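Local coordinates for protein ATP-dependent DNA helicase uvsW (Enterobacteria phage T4, PDB 2OCA) that couples ATP hydrolysis to unwinding duplex DNA, translocating 3'-5', and drives branch migration of Holliday junctions in recombination-dependent repair of phage DNA, at residues I299-L304 and V451-D456; K338-L343 and D365-E370; F351-H356 and H418-A423; V374-G379 and I400-Y405. The protein carries 1 engineered substitution. One frame throughout, in Å; residues are numbered along the deposited sequence.

Contact 1. Residues I299-L304 and V451-D456; sequences INSIFL and VWDLID
I455 lays its CD1 methyl over one face of the F303 ring, 4.0 Å from the ring centroid and displaced toward the rim at CZ. The two side chains leave the sheet on the same side and run next to each other. In I455, CG1 is anti to the carbonyl carbon (chi1 -58°) and chi2 is extended, which carries CD1 outward along the ring. S301 and D453 share this face, but S301 OG and D453 OD2, 3.9 Å apart, are not bonded; the carboxylate is instead taken by R484 and Y488 of helix 476-490.

The opposite face begins with W452. CB of N300 sits over its six-membered ring in a CH-pi contact, 4.2 Å from the centroid, whereas I302 comes in at the indole edge, its CG1 3.8 Å from CE3. I302 is also flanked by L454, whose CD2 reaches to 3.9 Å from I302 CB. These segments are neighbouring parallel strands of the second RecA-like domain of the helicase, where strand 298-305 is inserted between strands 450-457 and 495-501. Five backbone bonds hold the pair. N300 N points almost straight at V451 O (2.8 Å, 172°), while D453 N reaches N300 O along a bent path (137°). Farther along, L304 CD2 lies 3.9 Å from D456 OD1, an oxygen already engaged by R332 and by Y306 OH.

Contact 2. Residues K338-L343 and D365-E370; sequences KLAIKL and DLIKNE
K338 starts with CG beside its backbone N (chi1 -65°), and bends at chi2 and chi4 turn its NZ toward the carboxylate of E370, whose chain runs extended beyond CG (chi2 -178°). The two chains cross at about a right angle and close a salt bridge from helix 330-344 to the turn just after helix 357-368, in the RecA-like C-terminal helicase domain. The two helices, consecutive in the chain with strand 349-354 between them, lie on the same face of the parallel sheet.

Beneath the charged pair the contact is apolar. A340 turns its CB toward I367 and meets the CD1 methyl at 3.9 Å; both residues also rest on I400 of the sheet, which places this layer between the two helices and the sheet. I341 CG1 stands 4.2 Å from I367 CG2, and CD1 of I341 passes across the E370 chain, near CB and the carboxylate. Thus the pairing shifts from methyl packing against the sheet to charge at the exposed rim.

The ammonium straddles both carboxylate oxygens: K338 NZ is 2.9 Å from E370 OE2, met on its syn side and 19° out of the carboxylate plane, with a weaker bond to OE1.

Contact 3. Residues F351-H356 and H418-A423; sequences FVMFKH and HHVVLA
M353 and V420 form the close-packed middle of this contact: CG of M353 lies 3.8 Å from V420 CG1, with L422 CD2 beside it at 4.1 Å. M353 sets CG beside its backbone N (chi1 -55°) and then bends at chi2 and chi3, folding the thioether back instead of stretching it out from the sheet. On the other face V352 CG1 meets A423 CB at 4.0 Å, and I336 of helix 330-344 packs on both.

Through this part the backbones run as neighbouring parallel strands in the interior of the RecA-like sheet. V421 is held to strand 349-354 through both its N, bonded to F351 O almost straight (173°), and its O, which accepts M353 N at 2.8 Å. The last bond, A423 N to M353 O (2.9 Å), is more bent. Beyond it the segments part: K355 and H356, the latter at the N-cap of helix 357-368, are exposed and have left the pairing. A423 O, just past the end of the other strand, accepts a bond from R332.

At the opposite end F351 N bonds to H419 O at 2.8 Å. The H419 ring is buried, and its ND1 accepts the indole N-H of W452, the ring planes at about 45°. That donor suggests an imidazole proton on NE2, consistent with the weak bond from NE2 to E348.

Contact 4. Residues V374-G379 and I400-Y405; sequences VYYVSG and IIVASY
Y375 and V402 carry the central backbone pairing of two parallel strands whose axes approach to 4.6 Å and diverge by just 11°. Y375 N bonds to I400 O at 3.0 Å, V402 N returns to Y375 O, and V377 N takes V402 O, the last two at 2.7 Å. The run fades at its C-terminal end, where S404 N to V377 O is long and weak (3.5 Å).

On one face V374 and I400 lie side by side, V374 CG1 4.0 Å from I400 CB. Y376, with CG anti to its backbone N (chi1 175°), brings the CD1 corner of its ring to 4.3 Å from V402 CG1, while V357, K361 and F364 of helix 357-368 pack against the same side chain. V374 in turn rests on I367 of that helix. On the reverse face V377 CB packs 3.9 Å from A403 CB, and I401 CD1 lies across V377.

Past the strands, S378 OG and S404 OG stand 3.6 Å apart without bonding. S404 is the N-cap of helix 405-410, and its OG reaches the backbone N of V407 through a weak bond. Strand 374-377 is the outermost on this side of the sheet; it is joined to strand 400-404 through helix 383-395, the beta-alpha-beta crossover of a RecA-like helicase domain.

Overall arrangement
Contacts 4, 3 and 1 follow one another across a single parallel sheet, with strands 374-377, 400-404, 349-354, 417-422, 450-457 and 298-305 in that order. Contacts 3 and 4 have centres 9 Å apart and are stitched by V352 N to I401 O (2.9 Å); contacts 1 and 3, 11 Å apart, by W452 N to V420 O (2.8 Å). Contact 2 packs over this sheet, touching all three others; L339, for instance, rests on V421. The side chains of N300 in contact 1 and H419 in contact 3 lie about 11 and 12 Å from the side chain of S138 in the predicted ATP-binding loop, which carries an engineered residue; contacts 2 and 4 lie away from it.

Contact 1. Residues I299-L304 and V451-D456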
loop_
_atom_site.group_PDB
_atom_site.type_symbol
_atom_site.label_atom_id
_atom_site.label_comp_id
_atom_site.label_asym_id
_atom_site.label_seq_id
_atom_site.Cartn_x
_atom_site.Cartn_y
_atom_site.Cartn_z
ATOM N N ILE A 299 4.556 -6.995 10.420
ATOM C CA ILE A 299 3.841 -8.084 11.088
ATOM C C ILE A 299 2.631 -8.590 10.308
ATOM O O ILE A 299 1.799 -7.810 9.865
ATOM C CB ILE A 299 3.350 -7.652 12.482
ATOM C CG1 ILE A 299 4.530 -7.172 13.329
ATOM C CG2 ILE A 299 2.654 -8.814 13.171
ATOM C CD1 ILE A 299 4.111 -6.506 14.616
ATOM N N ASN A 300 2.535 -9.904 10.161
ATOM C CA ASN A 300 1.427 -10.536 9.454
ATOM C C ASN A 300 0.640 -11.442 10.392
ATOM O O ASN A 300 1.059 -12.569 10.670
ATOM C CB ASN A 300 1.951 -11.379 8.294
ATOM C CG ASN A 300 2.072 -10.596 7.016
ATOM O OD1 ASN A 300 2.453 -9.428 7.027
ATOM N ND2 ASN A 300 1.761 -11.238 5.895
ATOM N N SER A 301 -0.491 -10.955 10.890
ATOM C CA SER A 301 -1.315 -11.770 11.777
ATOM C C SER A 301 -2.177 -12.714 10.953
ATOM O O SER A 301 -3.087 -12.284 10.248
ATOM C CB SER A 301 -2.207 -10.889 12.648
ATOM O OG SER A 301 -1.456 -10.315 13.700
ATOM N N ILE A 302 -1.886 -14.004 11.032
ATOM C CA ILE A 302 -2.656 -14.975 10.283
ATOM C C ILE A 302 -3.644 -15.723 11.168
ATOM O O ILE A 302 -3.264 -16.416 12.110
ATOM C CB ILE A 302 -1.744 -16.000 9.597
ATOM C CG1 ILE A 302 -0.676 -15.276 8.780
ATOM C CG2 ILE A 302 -2.578 -16.917 8.699
ATOM C CD1 ILE A 302 -1.232 -14.277 7.794
ATOM N N PHE A 303 -4.920 -15.564 10.859
ATOM C CA PHE A 303 -5.971 -16.239 11.597
ATOM C C PHE A 303 -6.211 -17.593 10.950
ATOM O O PHE A 303 -6.802 -17.687 9.875
ATOM C CB PHE A 303 -7.249 -15.413 11.565
ATOM C CG PHE A 303 -7.324 -14.376 12.634
ATOM C CD1 PHE A 303 -7.790 -14.699 13.901
ATOM C CD2 PHE A 303 -6.959 -13.065 12.372
ATOM C CE1 PHE A 303 -7.900 -13.731 14.890
ATOM C CE2 PHE A 303 -7.066 -12.083 13.365
ATOM C CZ PHE A 303 -7.539 -12.426 14.625
ATOM N N LEU A 304 -5.736 -18.637 11.614
ATOM C CA LEU A 304 -5.881 -19.993 11.126
ATOM C C LEU A 304 -7.172 -20.563 11.713
ATOM O O LEU A 304 -7.217 -20.890 12.901
ATOM C CB LEU A 304 -4.676 -20.798 11.593
ATOM C CG LEU A 304 -4.257 -22.026 10.799
ATOM C CD1 LEU A 304 -4.033 -21.665 9.332
ATOM C CD2 LEU A 304 -2.970 -22.577 11.423
ATOM N N VAL A 451 7.291 -10.700 10.138
ATOM C CA VAL A 451 7.031 -11.714 11.149
ATOM C C VAL A 451 5.627 -12.273 10.999
ATOM O O VAL A 451 4.651 -11.536 11.035
ATOM C CB VAL A 451 7.152 -11.129 12.561
ATOM C CG1 VAL A 451 6.764 -12.170 13.591
ATOM C CG2 VAL A 451 8.559 -10.639 12.791
ATOM N N TRP A 452 5.525 -13.580 10.844
ATOM C CA TRP A 452 4.222 -14.207 10.712
ATOM C C TRP A 452 3.706 -14.672 12.056
ATOM O O TRP A 452 4.149 -15.688 12.581
ATOM C CB TRP A 452 4.309 -15.384 9.761
ATOM C CG TRP A 452 4.802 -14.963 8.436
ATOM C CD1 TRP A 452 6.089 -14.649 8.098
ATOM C CD2 TRP A 452 4.020 -14.783 7.256
ATOM N NE1 TRP A 452 6.157 -14.290 6.778
ATOM C CE2 TRP A 452 4.899 -14.363 6.233
ATOM C CE3 TRP A 452 2.656 -14.931 6.962
ATOM C CZ2 TRP A 452 4.464 -14.095 4.935
ATOM C CZ3 TRP A 452 2.222 -14.663 5.681
ATOM C CH2 TRP A 452 3.126 -14.249 4.677
ATOM N N ASP A 453 2.773 -13.911 12.615
ATOM C CA ASP A 453 2.183 -14.248 13.897
ATOM C C ASP A 453 0.946 -15.124 13.670
ATOM O O ASP A 453 -0.098 -14.638 13.243
ATOM C CB ASP A 453 1.812 -12.962 14.649
ATOM C CG ASP A 453 1.085 -13.236 15.953
ATOM O OD1 ASP A 453 1.166 -14.389 16.440
ATOM O OD2 ASP A 453 0.439 -12.301 16.490
ATOM N N LEU A 454 1.075 -16.416 13.950
ATOM C CA LEU A 454 -0.033 -17.339 13.753
ATOM C C LEU A 454 -0.979 -17.385 14.950
ATOM O O LEU A 454 -0.579 -17.630 16.089
ATOM C CB LEU A 454 0.498 -18.740 13.445
ATOM C CG LEU A 454 1.601 -18.823 12.375
ATOM C CD1 LEU A 454 2.002 -20.279 12.179
ATOM C CD2 LEU A 454 1.130 -18.227 11.044
ATOM N N ILE A 455 -2.246 -17.118 14.676
ATOM C CA ILE A 455 -3.268 -17.138 15.695
ATOM C C ILE A 455 -4.136 -18.328 15.365
ATOM O O ILE A 455 -4.655 -18.434 14.259
ATOM C CB ILE A 455 -4.124 -15.876 15.649
ATOM C CG1 ILE A 455 -3.235 -14.646 15.830
ATOM C CG2 ILE A 455 -5.191 -15.931 16.729
ATOM C CD1 ILE A 455 -3.996 -13.331 15.777
ATOM N N ASP A 456 -4.277 -19.239 16.314
ATOM C CA ASP A 456 -5.092 -20.423 16.096
ATOM C C ASP A 456 -6.518 -20.099 16.491
ATOM O O ASP A 456 -6.842 -20.039 17.675
ATOM C CB ASP A 456 -4.538 -21.589 16.916
ATOM C CG ASP A 456 -3.165 -22.032 16.426
ATOM O OD1 ASP A 456 -3.090 -22.648 15.345
ATOM O OD2 ASP A 456 -2.156 -21.749 17.106
#

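Contact 2. Residues K338-L343 and D365-E370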
loop_
_atom_site.group_PDB
_atom_site.type_symbol
_atom_site.label_atom_id
_atom_site.label_comp_id
_atom_site.label_asym_id
_atom_site.label_seq_id
_atom_site.Cartn_x
_atom_site.Cartn_y
_atom_site.Cartn_z
ATOM N N LYS A 338 4.395 -25.889 4.702
ATOM C CA LYS A 338 3.990 -25.330 3.412
ATOM C C LYS A 338 4.264 -23.832 3.348
ATOM O O LYS A 338 4.809 -23.327 2.363
ATOM C CB LYS A 338 2.503 -25.570 3.176
ATOM C CG LYS A 338 2.113 -27.026 3.037
ATOM C CD LYS A 338 2.699 -27.637 1.776
ATOM C CE LYS A 338 2.232 -29.073 1.563
ATOM N NZ LYS A 338 3.314 -30.082 1.798
ATOM N N LEU A 339 3.870 -23.118 4.395
ATOM C CA LEU A 339 4.102 -21.687 4.439
ATOM C C LEU A 339 5.592 -21.444 4.272
ATOM O O LEU A 339 6.001 -20.612 3.470
ATOM C CB LEU A 339 3.636 -21.103 5.771
ATOM C CG LEU A 339 4.082 -19.655 5.983
ATOM C CD1 LEU A 339 3.311 -18.756 5.040
ATOM C CD2 LEU A 339 3.854 -19.240 7.425
ATOM N N ALA A 340 6.402 -22.182 5.025
ATOM C CA ALA A 340 7.852 -22.025 4.951
ATOM C C ALA A 340 8.372 -22.263 3.544
ATOM O O ALA A 340 9.084 -21.432 2.992
ATOM C CB ALA A 340 8.542 -22.974 5.922
ATOM N N ILE A 341 8.022 -23.406 2.970
ATOM C CA ILE A 341 8.458 -23.747 1.622
ATOM C C ILE A 341 8.061 -22.628 0.657
ATOM O O ILE A 341 8.908 -22.014 0.005
ATOM C CB ILE A 341 7.827 -25.084 1.169
ATOM C CG1 ILE A 341 8.391 -26.227 2.015
ATOM C CG2 ILE A 341 8.098 -25.326 -0.308
ATOM C CD1 ILE A 341 7.758 -27.568 1.733
ATOM N N LYS A 342 6.764 -22.369 0.579
ATOM C CA LYS A 342 6.240 -21.323 -0.284
ATOM C C LYS A 342 7.126 -20.079 -0.194
ATOM O O LYS A 342 7.562 -19.550 -1.211
ATOM C CB LYS A 342 4.814 -20.992 0.152
ATOM C CG LYS A 342 4.027 -20.097 -0.776
ATOM C CD LYS A 342 2.633 -19.867 -0.201
ATOM C CE LYS A 342 1.907 -21.195 0.055
ATOM N NZ LYS A 342 0.762 -21.041 1.007
ATOM N N LEU A 343 7.406 -19.629 1.025
ATOM C CA LEU A 343 8.233 -18.444 1.227
ATOM C C LEU A 343 9.648 -18.599 0.686
ATOM O O LEU A 343 10.203 -17.671 0.105
ATOM C CB LEU A 343 8.305 -18.084 2.713
ATOM C CG LEU A 343 7.027 -17.601 3.403
ATOM C CD1 LEU A 343 7.355 -17.212 4.832
ATOM C CD2 LEU A 343 6.439 -16.413 2.659
ATOM N N ASP A 365 10.996 -32.261 9.531
ATOM C CA ASP A 365 10.865 -33.456 8.706
ATOM C C ASP A 365 9.835 -33.348 7.586
ATOM O O ASP A 365 9.950 -34.036 6.572
ATOM C CB ASP A 365 10.528 -34.670 9.569
ATOM C CG ASP A 365 11.735 -35.223 10.287
ATOM O OD1 ASP A 365 12.838 -35.203 9.697
ATOM O OD2 ASP A 365 11.583 -35.693 11.437
ATOM N N LEU A 366 8.815 -32.518 7.774
ATOM C CA LEU A 366 7.803 -32.356 6.738
ATOM C C LEU A 366 8.420 -31.569 5.598
ATOM O O LEU A 366 8.266 -31.922 4.426
ATOM C CB LEU A 366 6.584 -31.616 7.284
ATOM C CG LEU A 366 5.626 -32.467 8.114
ATOM C CD1 LEU A 366 4.619 -31.578 8.810
ATOM C CD2 LEU A 366 4.938 -33.472 7.218
ATOM N N ILE A 367 9.127 -30.502 5.951
ATOM C CA ILE A 367 9.790 -29.678 4.960
ATOM C C ILE A 367 10.781 -30.525 4.173
ATOM O O ILE A 367 10.651 -30.671 2.962
ATOM C CB ILE A 367 10.554 -28.513 5.618
ATOM C CG1 ILE A 367 9.564 -27.569 6.311
ATOM C CG2 ILE A 367 11.384 -27.780 4.568
ATOM C CD1 ILE A 367 10.211 -26.346 6.967
ATOM N N LYS A 368 11.762 -31.094 4.869
ATOM C CA LYS A 368 12.793 -31.913 4.234
ATOM C C LYS A 368 12.246 -32.949 3.253
ATOM O O LYS A 368 12.864 -33.230 2.229
ATOM C CB LYS A 368 13.628 -32.629 5.292
ATOM C CG LYS A 368 14.943 -33.185 4.766
ATOM C CD LYS A 368 15.913 -32.061 4.430
ATOM C CE LYS A 368 17.302 -32.596 4.102
ATOM N NZ LYS A 368 18.320 -31.504 4.012
ATOM N N ASN A 369 11.090 -33.518 3.567
ATOM C CA ASN A 369 10.482 -34.518 2.696
ATOM C C ASN A 369 9.854 -33.841 1.476
ATOM O O ASN A 369 8.978 -34.411 0.826
ATOM C CB ASN A 369 9.412 -35.298 3.470
ATOM C CG ASN A 369 8.938 -36.540 2.733
ATOM O OD1 ASN A 369 9.737 -37.418 2.391
ATOM N ND2 ASN A 369 7.630 -36.625 2.493
ATOM N N GLU A 370 10.308 -32.629 1.166
ATOM C CA GLU A 370 9.772 -31.869 0.035
ATOM C C GLU A 370 10.656 -30.689 -0.369
ATOM O O GLU A 370 10.381 -30.017 -1.363
ATOM C CB GLU A 370 8.386 -31.327 0.381
ATOM C CG GLU A 370 7.228 -32.077 -0.223
ATOM C CD GLU A 370 5.896 -31.434 0.138
ATOM O OE1 GLU A 370 5.796 -30.191 0.045
ATOM O OE2 GLU A 370 4.952 -32.168 0.507
#

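Contact 3. Residues F351-H356 and H418-A423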
loop_
_atom_site.group_PDB
_atom_site.type_symbol
_atom_site.label_atom_id
_atom_site.label_comp_id
_atom_site.label_asym_id
_atom_site.label_seq_id
_atom_site.Cartn_x
_atom_site.Cartn_y
_atom_site.Cartn_z
ATOM N N PHE A 351 12.722 -18.237 8.970
ATOM C CA PHE A 351 13.064 -18.766 10.286
ATOM C C PHE A 351 11.774 -19.317 10.893
ATOM O O PHE A 351 10.811 -18.575 11.078
ATOM C CB PHE A 351 13.550 -17.628 11.177
ATOM C CG PHE A 351 14.976 -17.742 11.614
ATOM C CD1 PHE A 351 15.982 -18.041 10.702
ATOM C CD2 PHE A 351 15.326 -17.468 12.936
ATOM C CE1 PHE A 351 17.325 -18.058 11.101
ATOM C CE2 PHE A 351 16.656 -17.482 13.347
ATOM C CZ PHE A 351 17.660 -17.778 12.428
ATOM N N VAL A 352 11.731 -20.608 11.186
ATOM C CA VAL A 352 10.538 -21.161 11.809
ATOM C C VAL A 352 10.838 -21.334 13.294
ATOM O O VAL A 352 11.644 -22.172 13.686
ATOM C CB VAL A 352 10.145 -22.508 11.195
ATOM C CG1 VAL A 352 8.948 -23.085 11.936
ATOM C CG2 VAL A 352 9.810 -22.318 9.733
ATOM N N MET A 353 10.194 -20.522 14.120
ATOM C CA MET A 353 10.411 -20.576 15.552
ATOM C C MET A 353 9.541 -21.603 16.233
ATOM O O MET A 353 8.335 -21.657 16.013
ATOM C CB MET A 353 10.132 -19.214 16.192
ATOM C CG MET A 353 10.907 -18.061 15.594
ATOM S SD MET A 353 12.679 -18.286 15.727
ATOM C CE MET A 353 13.017 -19.203 14.192
ATOM N N PHE A 354 10.164 -22.417 17.071
ATOM C CA PHE A 354 9.436 -23.419 17.828
ATOM C C PHE A 354 9.982 -23.438 19.250
ATOM O O PHE A 354 11.078 -22.939 19.518
ATOM C CB PHE A 354 9.581 -24.805 17.200
ATOM C CG PHE A 354 10.953 -25.373 17.310
ATOM C CD1 PHE A 354 11.818 -25.342 16.224
ATOM C CD2 PHE A 354 11.393 -25.930 18.509
ATOM C CE1 PHE A 354 13.105 -25.860 16.328
ATOM C CE2 PHE A 354 12.678 -26.450 18.626
ATOM C CZ PHE A 354 13.538 -26.416 17.533
ATOM N N LYS A 355 9.209 -24.014 20.160
ATOM C CA LYS A 355 9.612 -24.106 21.551
ATOM C C LYS A 355 10.038 -25.534 21.907
ATOM O O LYS A 355 11.163 -25.756 22.350
ATOM C CB LYS A 355 8.462 -23.659 22.449
ATOM C CG LYS A 355 8.761 -23.762 23.921
ATOM C CD LYS A 355 7.522 -23.463 24.744
ATOM C CE LYS A 355 7.796 -23.612 26.233
ATOM N NZ LYS A 355 6.573 -23.384 27.052
ATOM N N HIS A 356 9.152 -26.502 21.695
ATOM C CA HIS A 356 9.461 -27.894 22.011
ATOM C C HIS A 356 10.070 -28.667 20.847
ATOM O O HIS A 356 9.557 -28.635 19.731
ATOM C CB HIS A 356 8.206 -28.613 22.523
ATOM C CG HIS A 356 7.647 -28.023 23.782
ATOM N ND1 HIS A 356 6.609 -27.118 23.786
ATOM C CD2 HIS A 356 8.011 -28.182 25.076
ATOM C CE1 HIS A 356 6.356 -26.743 25.027
ATOM N NE2 HIS A 356 7.193 -27.374 25.829
ATOM N N HIS A 418 14.555 -12.780 5.889
ATOM C CA HIS A 418 13.363 -12.163 5.308
ATOM C C HIS A 418 12.092 -12.477 6.090
ATOM O O HIS A 418 11.201 -11.636 6.202
ATOM C CB HIS A 418 13.170 -12.642 3.864
ATOM C CG HIS A 418 14.414 -12.577 3.036
ATOM N ND1 HIS A 418 15.083 -11.397 2.784
ATOM C CD2 HIS A 418 15.135 -13.552 2.434
ATOM C CE1 HIS A 418 16.164 -11.652 2.068
ATOM N NE2 HIS A 418 16.219 -12.953 1.842
ATOM N N HIS A 419 12.007 -13.689 6.629
ATOM C CA HIS A 419 10.821 -14.098 7.365
ATOM C C HIS A 419 11.079 -14.829 8.672
ATOM O O HIS A 419 12.058 -15.556 8.818
ATOM C CB HIS A 419 9.964 -14.985 6.478
ATOM C CG HIS A 419 9.629 -14.366 5.160
ATOM N ND1 HIS A 419 8.562 -13.512 4.988
ATOM C CD2 HIS A 419 10.232 -14.465 3.953
ATOM C CE1 HIS A 419 8.518 -13.114 3.731
ATOM N NE2 HIS A 419 9.521 -13.677 3.081
ATOM N N VAL A 420 10.181 -14.618 9.625
ATOM C CA VAL A 420 10.240 -15.274 10.923
ATOM C C VAL A 420 8.817 -15.769 11.176
ATOM O O VAL A 420 7.884 -14.977 11.294
ATOM C CB VAL A 420 10.670 -14.298 12.044
ATOM C CG1 VAL A 420 10.671 -15.008 13.384
ATOM C CG2 VAL A 420 12.054 -13.759 11.751
ATOM N N VAL A 421 8.657 -17.085 11.224
ATOM C CA VAL A 421 7.353 -17.699 11.446
ATOM C C VAL A 421 7.228 -18.219 12.867
ATOM O O VAL A 421 7.878 -19.195 13.226
ATOM C CB VAL A 421 7.133 -18.885 10.485
ATOM C CG1 VAL A 421 5.734 -19.441 10.652
ATOM C CG2 VAL A 421 7.389 -18.443 9.057
ATOM N N LEU A 422 6.400 -17.570 13.676
ATOM C CA LEU A 422 6.204 -18.007 15.054
ATOM C C LEU A 422 5.291 -19.228 15.038
ATOM O O LEU A 422 4.072 -19.096 14.984
ATOM C CB LEU A 422 5.560 -16.893 15.876
ATOM C CG LEU A 422 6.225 -15.520 15.812
ATOM C CD1 LEU A 422 5.516 -14.555 16.754
ATOM C CD2 LEU A 422 7.699 -15.656 16.183
ATOM N N ALA A 423 5.881 -20.418 15.085
ATOM C CA ALA A 423 5.100 -21.649 15.052
ATOM C C ALA A 423 4.517 -21.955 16.421
ATOM O O ALA A 423 3.603 -22.772 16.546
ATOM C CB ALA A 423 5.961 -22.800 14.580
#

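Contact 4. Residues V374-G379 and I400-Y405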
loop_
_atom_site.group_PDB
_atom_site.type_symbol
_atom_site.label_atom_id
_atom_site.label_comp_id
_atom_site.label_asym_id
_atom_site.label_seq_id
_atom_site.Cartn_x
_atom_site.Cartn_y
_atom_site.Cartn_z
ATOM N N VAL A 374 17.052 -26.951 4.031
ATOM C CA VAL A 374 16.402 -26.834 5.334
ATOM C C VAL A 374 17.387 -27.250 6.414
ATOM O O VAL A 374 18.072 -28.258 6.279
ATOM C CB VAL A 374 15.166 -27.751 5.447
ATOM C CG1 VAL A 374 14.143 -27.116 6.375
ATOM C CG2 VAL A 374 14.577 -28.014 4.080
ATOM N N TYR A 375 17.448 -26.480 7.492
ATOM C CA TYR A 375 18.367 -26.775 8.578
ATOM C C TYR A 375 17.686 -26.696 9.933
ATOM O O TYR A 375 16.947 -25.753 10.210
ATOM C CB TYR A 375 19.537 -25.788 8.539
ATOM C CG TYR A 375 20.232 -25.745 7.199
ATOM C CD1 TYR A 375 21.132 -26.742 6.824
ATOM C CD2 TYR A 375 19.942 -24.738 6.277
ATOM C CE1 TYR A 375 21.724 -26.741 5.561
ATOM C CE2 TYR A 375 20.525 -24.728 5.012
ATOM C CZ TYR A 375 21.412 -25.734 4.662
ATOM O OH TYR A 375 21.968 -25.742 3.406
ATOM N N TYR A 376 17.930 -27.700 10.770
ATOM C CA TYR A 376 17.368 -27.730 12.114
ATOM C C TYR A 376 18.416 -27.092 13.009
ATOM O O TYR A 376 19.596 -27.385 12.879
ATOM C CB TYR A 376 17.116 -29.169 12.559
ATOM C CG TYR A 376 16.654 -29.288 13.996
ATOM C CD1 TYR A 376 15.336 -29.004 14.359
ATOM C CD2 TYR A 376 17.536 -29.692 14.995
ATOM C CE1 TYR A 376 14.913 -29.126 15.682
ATOM C CE2 TYR A 376 17.126 -29.815 16.317
ATOM C CZ TYR A 376 15.815 -29.536 16.658
ATOM O OH TYR A 376 15.409 -29.693 17.967
ATOM N N VAL A 377 18.001 -26.218 13.913
ATOM C CA VAL A 377 18.968 -25.572 14.776
ATOM C C VAL A 377 18.534 -25.426 16.224
ATOM O O VAL A 377 17.513 -24.812 16.529
ATOM C CB VAL A 377 19.342 -24.179 14.233
ATOM C CG1 VAL A 377 20.316 -23.496 15.175
ATOM C CG2 VAL A 377 19.957 -24.311 12.853
ATOM N N SER A 378 19.339 -25.998 17.110
ATOM C CA SER A 378 19.116 -25.936 18.550
ATOM C C SER A 378 20.158 -26.812 19.228
ATOM O O SER A 378 20.467 -26.652 20.417
ATOM C CB SER A 378 17.712 -26.422 18.909
ATOM O OG SER A 378 17.494 -26.249 20.299
ATOM N N GLY A 379 20.691 -27.746 18.443
ATOM C CA GLY A 379 21.706 -28.669 18.928
ATOM C C GLY A 379 23.073 -28.219 18.435
ATOM O O GLY A 379 23.165 -27.178 17.751
ATOM N N ILE A 400 15.466 -22.324 4.544
ATOM C CA ILE A 400 14.519 -22.377 5.652
ATOM C C ILE A 400 15.282 -22.937 6.838
ATOM O O ILE A 400 15.826 -24.034 6.776
ATOM C CB ILE A 400 13.344 -23.341 5.412
ATOM C CG1 ILE A 400 12.645 -23.037 4.089
ATOM C CG2 ILE A 400 12.367 -23.226 6.570
ATOM C CD1 ILE A 400 11.577 -24.053 3.730
ATOM N N ILE A 401 15.332 -22.186 7.921
ATOM C CA ILE A 401 16.025 -22.678 9.091
ATOM C C ILE A 401 15.022 -22.800 10.234
ATOM O O ILE A 401 14.338 -21.838 10.580
ATOM C CB ILE A 401 17.222 -21.754 9.454
ATOM C CG1 ILE A 401 17.107 -21.263 10.890
ATOM C CG2 ILE A 401 17.316 -20.609 8.470
ATOM C CD1 ILE A 401 17.477 -22.312 11.901
ATOM N N VAL A 402 14.926 -24.009 10.786
ATOM C CA VAL A 402 14.027 -24.316 11.896
ATOM C C VAL A 402 14.793 -24.222 13.215
ATOM O O VAL A 402 15.586 -25.099 13.532
ATOM C CB VAL A 402 13.482 -25.735 11.764
ATOM C CG1 VAL A 402 12.536 -26.034 12.903
ATOM C CG2 VAL A 402 12.794 -25.898 10.435
ATOM N N ALA A 403 14.557 -23.169 13.986
ATOM C CA ALA A 403 15.276 -23.006 15.242
ATOM C C ALA A 403 14.359 -22.755 16.424
ATOM O O ALA A 403 13.162 -22.571 16.257
ATOM C CB ALA A 403 16.274 -21.869 15.116
ATOM N N SER A 404 14.932 -22.761 17.623
ATOM C CA SER A 404 14.159 -22.516 18.829
ATOM C C SER A 404 14.379 -21.063 19.235
ATOM O O SER A 404 15.369 -20.450 18.832
ATOM C CB SER A 404 14.609 -23.446 19.955
ATOM O OG SER A 404 15.854 -23.038 20.480
ATOM N N TYR A 405 13.459 -20.511 20.026
ATOM C CA TYR A 405 13.575 -19.119 20.452
ATOM C C TYR A 405 14.897 -18.885 21.151
ATOM O O TYR A 405 15.442 -17.779 21.102
ATOM C CB TYR A 405 12.419 -18.717 21.377
ATOM C CG TYR A 405 11.059 -18.701 20.700
ATOM C CD1 TYR A 405 10.155 -19.754 20.871
ATOM C CD2 TYR A 405 10.680 -17.641 19.877
ATOM C CE1 TYR A 405 8.910 -19.750 20.240
ATOM C CE2 TYR A 405 9.436 -17.628 19.242
ATOM C CZ TYR A 405 8.558 -18.685 19.429
ATOM O OH TYR A 405 7.331 -18.677 18.801
#